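Local coordinates for protein putative oxidoreductase molybdopterin-binding subunit (Sulfolobus tokodaii, PDB 4ZOH) that probably catalyses a molybdenum-dependent hydroxylation or oxidation, as in aldehyde oxidases and xanthine dehydrogenases, with electrons leaving through iron-sulfur clusters, at residues Gly20-Ile26 with Pro209-Gly213; Thr167-Tyr173 with Lys237-Pro243; Leu179-Thr185 with Glu225-Ala229. One frame throughout, in Å; residues are numbered along the deposited sequence.

Contact 1. Residues Gly20-Ile26 with Pro209-Gly213; sequences GAYVDDI and PDVGG. With MCN (pterin cytosine dinucleotide), chain D.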
loop_
_atom_site.group_PDB
_atom_site.type_symbol
_atom_site.label_atom_id
_atom_site.label_comp_id
_atom_site.label_asym_id
_atom_site.label_seq_id
_atom_site.Cartn_x
_atom_site.Cartn_y
_atom_site.Cartn_z
ATOM N N GLY A 20 -4.392 12.469 4.304
ATOM C CA GLY A 20 -3.627 12.375 3.046
ATOM C C GLY A 20 -2.725 11.115 2.943
ATOM O O GLY A 20 -2.600 10.296 3.883
ATOM N N ALA A 21 -2.057 11.006 1.811
ATOM C CA ALA A 21 -1.005 9.998 1.644
ATOM C C ALA A 21 -0.008 10.627 0.693
ATOM O O ALA A 21 -0.173 10.625 -0.537
ATOM C CB ALA A 21 -1.550 8.645 1.147
ATOM N N TYR A 22 1.002 11.234 1.314
ATOM C CA TYR A 22 2.137 11.773 0.567
ATOM C C TYR A 22 3.119 10.566 0.404
ATOM O O TYR A 22 2.932 9.512 1.054
ATOM C CB TYR A 22 2.814 12.904 1.345
ATOM C CG TYR A 22 1.899 14.059 1.552
ATOM C CD1 TYR A 22 1.975 15.187 0.744
ATOM C CD2 TYR A 22 0.955 14.042 2.627
ATOM C CE1 TYR A 22 1.099 16.303 0.982
ATOM C CE2 TYR A 22 0.070 15.120 2.889
ATOM C CZ TYR A 22 0.105 16.249 2.079
ATOM O OH TYR A 22 -0.787 17.329 2.355
ATOM N N VAL A 23 4.144 10.740 -0.425
ATOM C CA VAL A 23 4.995 9.584 -0.810
ATOM C C VAL A 23 5.550 8.815 0.378
ATOM O O VAL A 23 5.594 7.584 0.337
ATOM C CB VAL A 23 6.085 9.939 -1.879
ATOM C CG1 VAL A 23 7.196 10.795 -1.313
ATOM C CG2 VAL A 23 6.622 8.628 -2.574
ATOM N N ASP A 24 5.961 9.518 1.456
ATOM C CA ASP A 24 6.559 8.800 2.581
ATOM C C ASP A 24 5.541 8.132 3.510
ATOM O O ASP A 24 5.929 7.328 4.401
ATOM C CB ASP A 24 7.535 9.685 3.389
ATOM C CG ASP A 24 8.518 8.861 4.195
ATOM O OD1 ASP A 24 8.831 7.742 3.712
ATOM O OD2 ASP A 24 9.025 9.337 5.269
ATOM N N ASP A 25 4.247 8.384 3.236
ATOM C CA ASP A 25 3.175 7.706 3.951
ATOM C C ASP A 25 2.857 6.350 3.323
ATOM O O ASP A 25 1.912 5.667 3.778
ATOM C CB ASP A 25 1.886 8.536 3.927
ATOM C CG ASP A 25 2.093 9.967 4.447
ATOM O OD1 ASP A 25 2.989 10.220 5.271
ATOM O OD2 ASP A 25 1.372 10.811 3.932
ATOM N N ILE A 26 3.551 6.020 2.223
ATOM C CA ILE A 26 3.302 4.772 1.499
ATOM C C ILE A 26 4.358 3.740 1.801
ATOM O O ILE A 26 5.521 4.067 1.870
ATOM C CB ILE A 26 3.173 4.964 -0.028
ATOM C CG1 ILE A 26 2.173 6.100 -0.299
ATOM C CG2 ILE A 26 2.673 3.653 -0.636
ATOM C CD1 ILE A 26 2.235 6.622 -1.715
ATOM N N PRO A 209 1.168 10.797 -5.669
ATOM C CA PRO A 209 0.234 10.733 -4.483
ATOM C C PRO A 209 0.066 12.218 -4.039
ATOM O O PRO A 209 0.411 13.134 -4.857
ATOM C CB PRO A 209 1.055 9.937 -3.453
ATOM C CG PRO A 209 2.469 10.394 -3.723
ATOM C CD PRO A 209 2.572 10.555 -5.254
ATOM N N ASP A 210 -0.365 12.482 -2.813
ATOM C CA ASP A 210 -0.383 13.895 -2.379
ATOM C C ASP A 210 1.038 14.443 -2.428
ATOM O O ASP A 210 1.966 13.783 -1.988
ATOM C CB ASP A 210 -1.013 14.053 -0.939
ATOM C CG ASP A 210 -2.461 13.582 -0.915
ATOM O OD1 ASP A 210 -3.240 14.105 -1.753
ATOM O OD2 ASP A 210 -2.813 12.625 -0.184
ATOM N N VAL A 211 1.185 15.678 -2.901
ATOM C CA VAL A 211 2.464 16.322 -2.928
ATOM C C VAL A 211 2.458 17.598 -2.085
ATOM O O VAL A 211 1.638 18.500 -2.310
ATOM C CB VAL A 211 2.801 16.637 -4.433
ATOM C CG1 VAL A 211 4.112 17.460 -4.575
ATOM C CG2 VAL A 211 2.785 15.307 -5.197
ATOM N N GLY A 212 3.401 17.705 -1.161
ATOM C CA GLY A 212 3.484 18.876 -0.287
ATOM C C GLY A 212 4.086 20.112 -0.962
ATOM O O GLY A 212 5.041 20.696 -0.397
ATOM N N GLY A 213 3.557 20.520 -2.132
ATOM C CA GLY A 213 4.114 21.693 -2.886
ATOM C C GLY A 213 5.396 21.324 -3.691
ATOM O O GLY A 213 5.975 20.210 -3.502
HETATM N N1 MCN D . -7.666 30.197 -10.832
HETATM C C2 MCN D . -8.945 30.651 -11.112
HETATM N N3 MCN D . -9.190 31.496 -12.162
HETATM C C4 MCN D . -8.115 31.903 -12.944
HETATM C C5 MCN D . -6.822 31.456 -12.673
HETATM C C6 MCN D . -6.591 30.572 -11.619
HETATM O O2 MCN D . -9.931 30.319 -10.447
HETATM N N4 MCN D . -8.368 32.714 -13.948
HETATM C "C1'" MCN D . -7.507 29.277 -9.705
HETATM C C2D MCN D . -7.600 27.834 -10.206
HETATM O "O2'" MCN D . -8.890 27.308 -10.122
HETATM C "C3'" MCN D . -6.753 27.088 -9.209
HETATM C C4D MCN D . -5.605 28.008 -9.146
HETATM O O4D MCN D . -6.214 29.371 -9.156
HETATM O "O3'" MCN D . -7.342 26.970 -7.961
HETATM C "C5'" MCN D . -4.992 27.509 -10.441
HETATM O "O5'" MCN D . -4.062 28.319 -10.881
HETATM P PA MCN D . -3.430 28.213 -12.373
HETATM O O1A MCN D . -4.110 27.429 -13.383
HETATM O O2A MCN D . -3.166 29.680 -12.565
HETATM O O3A MCN D . -1.955 27.565 -11.871
HETATM P PB MCN D . -1.754 25.975 -11.681
HETATM O O1B MCN D . -1.333 25.408 -13.027
HETATM O O2B MCN D . -2.851 25.262 -11.021
HETATM O O3B MCN D . -0.588 26.014 -10.691
HETATM C C10 MCN D . 0.811 26.039 -11.088
HETATM C "C9'" MCN D . 1.553 27.129 -10.352
HETATM C "C8'" MCN D . 2.978 27.037 -10.500
HETATM S "S8'" MCN D . 3.695 26.987 -12.104
HETATM C "C7'" MCN D . 3.828 27.110 -9.438
HETATM S "S7'" MCN D . 5.604 27.146 -9.609
HETATM C "C6'" MCN D . 3.355 27.305 -8.082
HETATM C C7 MCN D . 1.889 27.851 -8.092
HETATM O "O9'" MCN D . 1.157 27.038 -8.987
HETATM N "N5'" MCN D . 3.511 26.121 -7.239
HETATM C C4A MCN D . 2.661 25.824 -6.154
HETATM N "N8'" MCN D . 1.288 27.737 -6.728
HETATM C C4B MCN D . 1.555 26.685 -5.902
HETATM N "N1'" MCN D . 0.733 26.499 -4.866
HETATM C "C2'" MCN D . 0.923 25.449 -4.071
HETATM N "N2'" MCN D . 0.084 25.281 -3.071
HETATM N "N3'" MCN D . 2.011 24.530 -4.243
HETATM C "C4'" MCN D . 2.927 24.724 -5.303
HETATM O "O4'" MCN D . 3.899 23.928 -5.456
HETATM O O HOH W 1 4.511 12.969 -2.076
#
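Two donors grip OD2 of Asp-210. Ala-21 N donates to it at 2.7 Å in a nearly straight bond (174°), meeting the lone pair of OD2 that points away from OD1, and Arg-14 adds a salt bridge through NH2. Together they would favour a charged carboxylate. In return, the N of Asp-210 donates to Ala-21 O at 2.9 Å. CG of Asp-210 stands anti to its own carbonyl carbon (chi1 -62°), which swings the carboxylate to Ala-21. CB of Asp-210 itself lies over one face of the Tyr-22 ring, 3.6 Å from the centroid, as a CH-pi contact. At the edge of that ring, Tyr-22 CE1 comes within 3.4 Å of Gly-212 N; the Tyr-22 hydroxyl is hydrogen-bonded to the backbone of another protein's chain. The contact thereby joins a loop of the hammerhead domain of the aldehyde oxidase and xanthine dehydrogenase family to the loop that enters the molybdopterin pocket: beyond the inverse gamma turn centred on Gly-212, Gly-213 CA lies 3.4 Å from O4' of the pterin cytosine dinucleotide. The short 3-10 turn at Val-23 to Asp-25 is tied back by Asp-25 OD2, which takes the N-H of Tyr-22. On its flank Pro-209 is the apolar partner, its CB 3.9 Å from Ile-26 CD1 and its CG against Val-23. A water bridges Val-23 N (2.8 Å) to Asp-210 O (2.7 Å).

Contact 2. Residues Thr167-Tyr173 with Lys237-Pro243; sequences TRGALAY and KPLKWVP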
loop_
_atom_site.group_PDB
_atom_site.type_symbol
_atom_site.label_atom_id
_atom_site.label_comp_id
_atom_site.label_asym_id
_atom_site.label_seq_id
_atom_site.Cartn_x
_atom_site.Cartn_y
_atom_site.Cartn_z
ATOM N N THR A 167 9.856 17.675 0.922
ATOM C CA THR A 167 10.952 17.372 -0.053
ATOM C C THR A 167 10.522 16.431 -1.143
ATOM O O THR A 167 9.400 15.950 -1.140
ATOM C CB THR A 167 12.166 16.746 0.599
ATOM O OG1 THR A 167 11.810 15.467 1.116
ATOM C CG2 THR A 167 12.700 17.621 1.783
ATOM N N ARG A 168 11.395 16.277 -2.146
ATOM C CA ARG A 168 11.284 15.186 -3.122
ATOM C C ARG A 168 11.157 13.901 -2.341
ATOM O O ARG A 168 11.447 13.853 -1.128
ATOM C CB ARG A 168 12.589 15.134 -3.996
ATOM C CG ARG A 168 12.730 16.381 -4.883
ATOM C CD ARG A 168 14.177 16.555 -5.390
ATOM N NE ARG A 168 15.117 16.517 -4.282
ATOM C CZ ARG A 168 16.415 16.224 -4.373
ATOM N NH1 ARG A 168 17.121 16.195 -3.249
ATOM N NH2 ARG A 168 16.987 16.017 -5.580
ATOM N N GLY A 169 10.801 12.830 -3.041
ATOM C CA GLY A 169 10.802 11.497 -2.384
ATOM C C GLY A 169 10.172 10.560 -3.366
ATOM O O GLY A 169 9.374 10.989 -4.255
ATOM N N ALA A 170 10.466 9.279 -3.211
ATOM C CA ALA A 170 9.991 8.327 -4.206
ATOM C C ALA A 170 10.062 6.916 -3.665
ATOM O O ALA A 170 10.784 6.639 -2.664
ATOM C CB ALA A 170 10.800 8.427 -5.496
ATOM N N LEU A 171 9.234 6.078 -4.294
ATOM C CA LEU A 171 9.089 4.692 -3.907
ATOM C C LEU A 171 8.959 3.864 -5.179
ATOM O O LEU A 171 8.037 4.099 -5.955
ATOM C CB LEU A 171 7.833 4.465 -3.018
ATOM C CG LEU A 171 7.496 3.025 -2.625
ATOM C CD1 LEU A 171 8.611 2.314 -1.807
ATOM C CD2 LEU A 171 6.132 2.991 -1.872
ATOM N N ALA A 172 9.877 2.912 -5.366
ATOM C CA ALA A 172 9.990 2.200 -6.661
ATOM C C ALA A 172 9.940 0.680 -6.463
ATOM O O ALA A 172 10.554 0.150 -5.560
ATOM C CB ALA A 172 11.280 2.592 -7.354
ATOM N N TYR A 173 9.167 0.012 -7.308
ATOM C CA TYR A 173 8.942 -1.402 -7.149
ATOM C C TYR A 173 8.791 -2.043 -8.512
ATOM O O TYR A 173 7.897 -1.686 -9.274
ATOM C CB TYR A 173 7.671 -1.694 -6.329
ATOM C CG TYR A 173 7.470 -3.154 -6.220
ATOM C CD1 TYR A 173 8.497 -3.963 -5.712
ATOM C CD2 TYR A 173 6.286 -3.754 -6.668
ATOM C CE1 TYR A 173 8.366 -5.340 -5.618
ATOM C CE2 TYR A 173 6.113 -5.135 -6.581
ATOM C CZ TYR A 173 7.162 -5.924 -6.049
ATOM O OH TYR A 173 7.025 -7.275 -5.945
ATOM N N LYS A 237 13.098 -5.542 -4.687
ATOM C CA LYS A 237 12.373 -5.139 -3.490
ATOM C C LYS A 237 11.889 -3.714 -3.749
ATOM O O LYS A 237 12.420 -3.012 -4.627
ATOM C CB LYS A 237 13.232 -5.183 -2.225
ATOM C CG LYS A 237 13.994 -6.484 -1.952
ATOM C CD LYS A 237 13.073 -7.507 -1.305
ATOM C CE LYS A 237 13.780 -8.858 -1.236
ATOM N NZ LYS A 237 12.992 -9.769 -0.376
ATOM N N PRO A 238 10.808 -3.311 -3.061
ATOM C CA PRO A 238 10.488 -1.901 -3.096
ATOM C C PRO A 238 11.574 -1.058 -2.366
ATOM O O PRO A 238 12.185 -1.517 -1.406
ATOM C CB PRO A 238 9.169 -1.826 -2.337
ATOM C CG PRO A 238 8.660 -3.252 -2.249
ATOM C CD PRO A 238 9.903 -4.076 -2.162
ATOM N N LEU A 239 11.823 0.138 -2.888
ATOM C CA LEU A 239 12.939 0.962 -2.471
ATOM C C LEU A 239 12.331 2.359 -2.278
ATOM O O LEU A 239 11.762 2.932 -3.236
ATOM C CB LEU A 239 13.945 1.042 -3.644
ATOM C CG LEU A 239 14.629 -0.263 -4.183
ATOM C CD1 LEU A 239 15.748 0.178 -5.159
ATOM C CD2 LEU A 239 15.205 -1.189 -3.098
ATOM N N LYS A 240 12.450 2.853 -1.045
ATOM C CA LYS A 240 11.973 4.170 -0.626
ATOM C C LYS A 240 13.163 5.117 -0.539
ATOM O O LYS A 240 14.166 4.827 0.137
ATOM C CB LYS A 240 11.322 4.071 0.787
ATOM C CG LYS A 240 10.924 5.395 1.440
ATOM C CD LYS A 240 9.629 5.965 0.794
ATOM C CE LYS A 240 8.339 5.190 1.139
ATOM N NZ LYS A 240 8.093 5.344 2.634
ATOM N N TRP A 241 13.042 6.250 -1.208
ATOM C CA TRP A 241 14.055 7.253 -1.071
ATOM C C TRP A 241 13.411 8.550 -0.491
ATOM O O TRP A 241 12.440 9.090 -1.107
ATOM C CB TRP A 241 14.609 7.582 -2.459
ATOM C CG TRP A 241 15.422 8.890 -2.421
ATOM C CD1 TRP A 241 16.524 9.142 -1.677
ATOM C CD2 TRP A 241 15.122 10.126 -3.108
ATOM N NE1 TRP A 241 16.980 10.449 -1.914
ATOM C CE2 TRP A 241 16.144 11.050 -2.795
ATOM C CE3 TRP A 241 14.120 10.520 -4.003
ATOM C CZ2 TRP A 241 16.165 12.388 -3.321
ATOM C CZ3 TRP A 241 14.182 11.825 -4.574
ATOM C CH2 TRP A 241 15.187 12.739 -4.201
ATOM N N VAL A 242 13.939 9.050 0.630
ATOM C CA VAL A 242 13.520 10.382 1.123
ATOM C C VAL A 242 14.765 11.139 1.597
ATOM O O VAL A 242 15.363 10.753 2.553
ATOM C CB VAL A 242 12.477 10.330 2.253
ATOM C CG1 VAL A 242 12.056 11.755 2.681
ATOM C CG2 VAL A 242 11.264 9.512 1.833
ATOM N N PRO A 243 15.144 12.218 0.911
ATOM C CA PRO A 243 16.297 13.042 1.343
ATOM C C PRO A 243 16.040 13.750 2.665
ATOM O O PRO A 243 14.854 14.039 3.018
ATOM C CB PRO A 243 16.450 14.056 0.195
ATOM C CG PRO A 243 15.030 14.191 -0.285
ATOM C CD PRO A 243 14.419 12.844 -0.205
HETATM O O HOH W 2 12.331 14.905 4.046
#
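Leu-171 drives its CD1 methyl onto the facing strand, 3.5 Å from Leu-239 O, where it settles beside the CB of Pro-238 and the bent chain of Lys-240. Its CG is anti to the backbone N (chi1 175°), and this brings the branch back to the neighbouring backbone although CB itself leaves along the sheet face. Lys-240 folds at three successive torsions, and its NZ forms salt bridges with Asp-24 and Glu-27. Next along, the Tyr-173 ring runs alongside Pro-238 in the same direction, and CD1 of Tyr-173 is 3.5 Å from CG of Pro-238.

On the opposite face the bulk belongs to Trp-241 and the hollow to the small residues facing it. Its six-membered ring lies against the backbone of Gly-169, CE3 of Trp-241 resting 3.8 Å from Gly-169 CA, and the methyl of Ala-170 fits beside the same ring atom. Farther out, CH2 of Trp-241 meets CB of Arg-168 at 3.5 Å and also stands over the centre of the guanidinium. The two planes are 82° apart, so the indole presents its edge to the flat cation, whose NE and NH2 form salt bridges with Glu-248 and Glu-224. At the far end Pro-243 CD tucks to 3.3 Å from Arg-168 O.

Four main-chain bonds hold the strands in register: Ala-170 and Trp-241 exchange a pair, the shorter from Trp-241 N to Ala-170 O (2.7 Å), as do Ala-172 and Leu-239. These are the hydrogen-bonded pairs of an antiparallel ladder inside a mixed sheet, its face of Ala-170, Ala-172 and Leu-239 covered by helix 223-235, a helix packed on a sheet as in alpha/beta folds.

Contact 3. Residues Leu179-Thr185 with Glu225-Ala229; sequences LTFYSST and EYALA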
loop_
_atom_site.group_PDB
_atom_site.type_symbol
_atom_site.label_atom_id
_atom_site.label_comp_id
_atom_site.label_asym_id
_atom_site.label_seq_id
_atom_site.Cartn_x
_atom_site.Cartn_y
_atom_site.Cartn_z
ATOM N N LEU A 179 7.485 -1.801 -13.702
ATOM C CA LEU A 179 7.914 -0.869 -12.663
ATOM C C LEU A 179 6.738 -0.023 -12.203
ATOM O O LEU A 179 6.129 0.662 -13.002
ATOM C CB LEU A 179 8.980 0.101 -13.171
ATOM C CG LEU A 179 9.617 1.110 -12.187
ATOM C CD1 LEU A 179 10.150 0.483 -10.936
ATOM C CD2 LEU A 179 10.670 1.933 -12.920
ATOM N N THR A 180 6.433 -0.064 -10.912
ATOM C CA THR A 180 5.501 0.982 -10.351
ATOM C C THR A 180 6.347 1.978 -9.567
ATOM O O THR A 180 7.171 1.539 -8.780
ATOM C CB THR A 180 4.401 0.350 -9.492
ATOM O OG1 THR A 180 3.659 -0.551 -10.321
ATOM C CG2 THR A 180 3.467 1.394 -8.956
ATOM N N PHE A 181 6.191 3.278 -9.850
ATOM C CA PHE A 181 7.045 4.363 -9.283
ATOM C C PHE A 181 6.176 5.468 -8.681
ATOM O O PHE A 181 5.418 6.125 -9.445
ATOM C CB PHE A 181 7.879 5.034 -10.429
ATOM C CG PHE A 181 9.136 5.744 -9.926
ATOM C CD1 PHE A 181 10.299 5.042 -9.660
ATOM C CD2 PHE A 181 9.164 7.123 -9.742
ATOM C CE1 PHE A 181 11.457 5.692 -9.179
ATOM C CE2 PHE A 181 10.315 7.778 -9.298
ATOM C CZ PHE A 181 11.469 7.068 -9.021
ATOM N N TYR A 182 6.246 5.675 -7.347
ATOM C CA TYR A 182 5.494 6.773 -6.700
ATOM C C TYR A 182 6.494 7.892 -6.488
ATOM O O TYR A 182 7.604 7.621 -6.083
ATOM C CB TYR A 182 4.944 6.396 -5.340
ATOM C CG TYR A 182 4.029 5.194 -5.273
ATOM C CD1 TYR A 182 2.632 5.368 -5.116
ATOM C CD2 TYR A 182 4.550 3.895 -5.318
ATOM C CE1 TYR A 182 1.802 4.272 -4.968
ATOM C CE2 TYR A 182 3.714 2.796 -5.191
ATOM C CZ TYR A 182 2.363 3.009 -5.026
ATOM O OH TYR A 182 1.574 1.929 -4.949
ATOM N N SER A 183 6.097 9.128 -6.703
ATOM C CA SER A 183 7.058 10.174 -6.538
ATOM C C SER A 183 6.368 11.471 -6.185
ATOM O O SER A 183 5.250 11.777 -6.711
ATOM C CB SER A 183 7.881 10.378 -7.846
ATOM O OG SER A 183 8.924 11.357 -7.668
ATOM N N SER A 184 7.073 12.255 -5.388
ATOM C CA SER A 184 6.635 13.597 -5.087
ATOM C C SER A 184 7.027 14.410 -6.302
ATOM O O SER A 184 8.121 14.951 -6.387
ATOM C CB SER A 184 7.259 14.125 -3.769
ATOM O OG SER A 184 6.752 15.427 -3.473
ATOM N N THR A 185 6.178 14.380 -7.296
ATOM C CA THR A 185 6.528 14.981 -8.570
ATOM C C THR A 185 5.405 15.943 -8.997
ATOM O O THR A 185 4.305 15.856 -8.417
ATOM C CB THR A 185 6.728 13.886 -9.657
ATOM O OG1 THR A 185 7.202 14.489 -10.851
ATOM C CG2 THR A 185 5.449 13.128 -9.954
ATOM N N GLU A 225 15.767 10.131 -8.714
ATOM C CA GLU A 225 14.638 9.391 -9.211
ATOM C C GLU A 225 15.037 8.383 -10.307
ATOM O O GLU A 225 14.596 7.236 -10.307
ATOM C CB GLU A 225 13.531 10.343 -9.735
ATOM C CG GLU A 225 12.687 11.054 -8.630
ATOM C CD GLU A 225 11.887 12.209 -9.240
ATOM O OE1 GLU A 225 12.481 13.230 -9.541
ATOM O OE2 GLU A 225 10.680 12.134 -9.445
ATOM N N TYR A 226 15.790 8.851 -11.296
ATOM C CA TYR A 226 16.404 7.897 -12.309
ATOM C C TYR A 226 17.162 6.742 -11.657
ATOM O O TYR A 226 16.958 5.585 -12.021
ATOM C CB TYR A 226 17.344 8.658 -13.250
ATOM C CG TYR A 226 16.645 9.600 -14.211
ATOM C CD1 TYR A 226 15.651 9.137 -15.062
ATOM C CD2 TYR A 226 16.997 10.953 -14.251
ATOM C CE1 TYR A 226 15.061 9.933 -15.997
ATOM C CE2 TYR A 226 16.427 11.778 -15.190
ATOM C CZ TYR A 226 15.478 11.247 -16.069
ATOM O OH TYR A 226 14.887 12.061 -16.974
ATOM N N ALA A 227 17.977 7.054 -10.680
ATOM C CA ALA A 227 18.759 6.026 -10.002
ATOM C C ALA A 227 17.893 5.045 -9.225
ATOM O O ALA A 227 18.111 3.813 -9.283
ATOM C CB ALA A 227 19.822 6.634 -9.100
ATOM N N LEU A 228 16.885 5.565 -8.522
ATOM C CA LEU A 228 16.030 4.696 -7.702
ATOM C C LEU A 228 15.310 3.716 -8.620
ATOM O O LEU A 228 15.171 2.526 -8.337
ATOM C CB LEU A 228 14.980 5.548 -6.927
ATOM C CG LEU A 228 14.241 4.726 -5.880
ATOM C CD1 LEU A 228 15.191 4.357 -4.723
ATOM C CD2 LEU A 228 13.021 5.545 -5.372
ATOM N N ALA A 229 14.874 4.243 -9.754
ATOM C CA ALA A 229 14.120 3.474 -10.670
ATOM C C ALA A 229 14.970 2.316 -11.297
ATOM O O ALA A 229 14.511 1.168 -11.412
ATOM C CB ALA A 229 13.594 4.372 -11.702
HETATM O O HOH W 3 10.599 15.262 -7.639
HETATM O O HOH W 4 9.722 14.200 -10.987
#
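Helix-on-sheet packing brings helix 223-235 onto the face of strand 179-183 that carries Leu-179, Phe-181 and Ser-183, the short segment axes 10.4 Å apart and running at 147°. Phe-181 bridges the gap: with CG anti to the backbone N (chi1 -158°), its ring reaches the helix, CE1 lying 3.6 Å from Ala-229 CB and near CD2 of Leu-228. CZ of Phe-181 comes to 3.4 Å from Glu-225 O, a carbonyl already bonded to Ala-229 N within the helix. Beside it, Leu-179 CD2 touches Ala-229 CB at 4.0 Å. The polar end belongs to Glu-225, whose OE2 accepts the Ser-183 hydroxyl at 2.6 Å (from OG), met 39° above the carboxylate plane. A water lying between Thr-185 OG1 and Glu-225 donates to the same OE2, at 2.8 Å, and OE1 is hydrogen-bonded to the backbone N of His-222. Replacing this glutamate by alanine is likely to leave the Ser-183 hydroxyl and the bridging water without this acceptor and to open a gap beside Phe-181. The donors that meet this buried carboxylate here, hydroxyl, water and backbone amide, are neutral, and their hydrogen bonds would probably help stabilise its charged form.

Contacts 2 and 3 are core, their centres about 7 Å apart, and share one sheet: strands 170-174 and 179-183 are neighbours in it, and helix 223-235 of contact 3 leads on to strand 239-241 of contact 2. Main-chain ladder bonds dominate contact 2, whereas contact 3 relies on side chains between layers. Contact 1, partly buried, joins two loops and lies nearest the cofactor and the other protein chain; its shortest bond across the segments uses a carboxylate, where contact 2 uses main-chain amides and carbonyls. Its loop 20-26 packs on contact 2, Val-23 CG1 lying 3.6 Å from Gly-169 C, while Pro-209 and Val-211 pack on the end of 179-185.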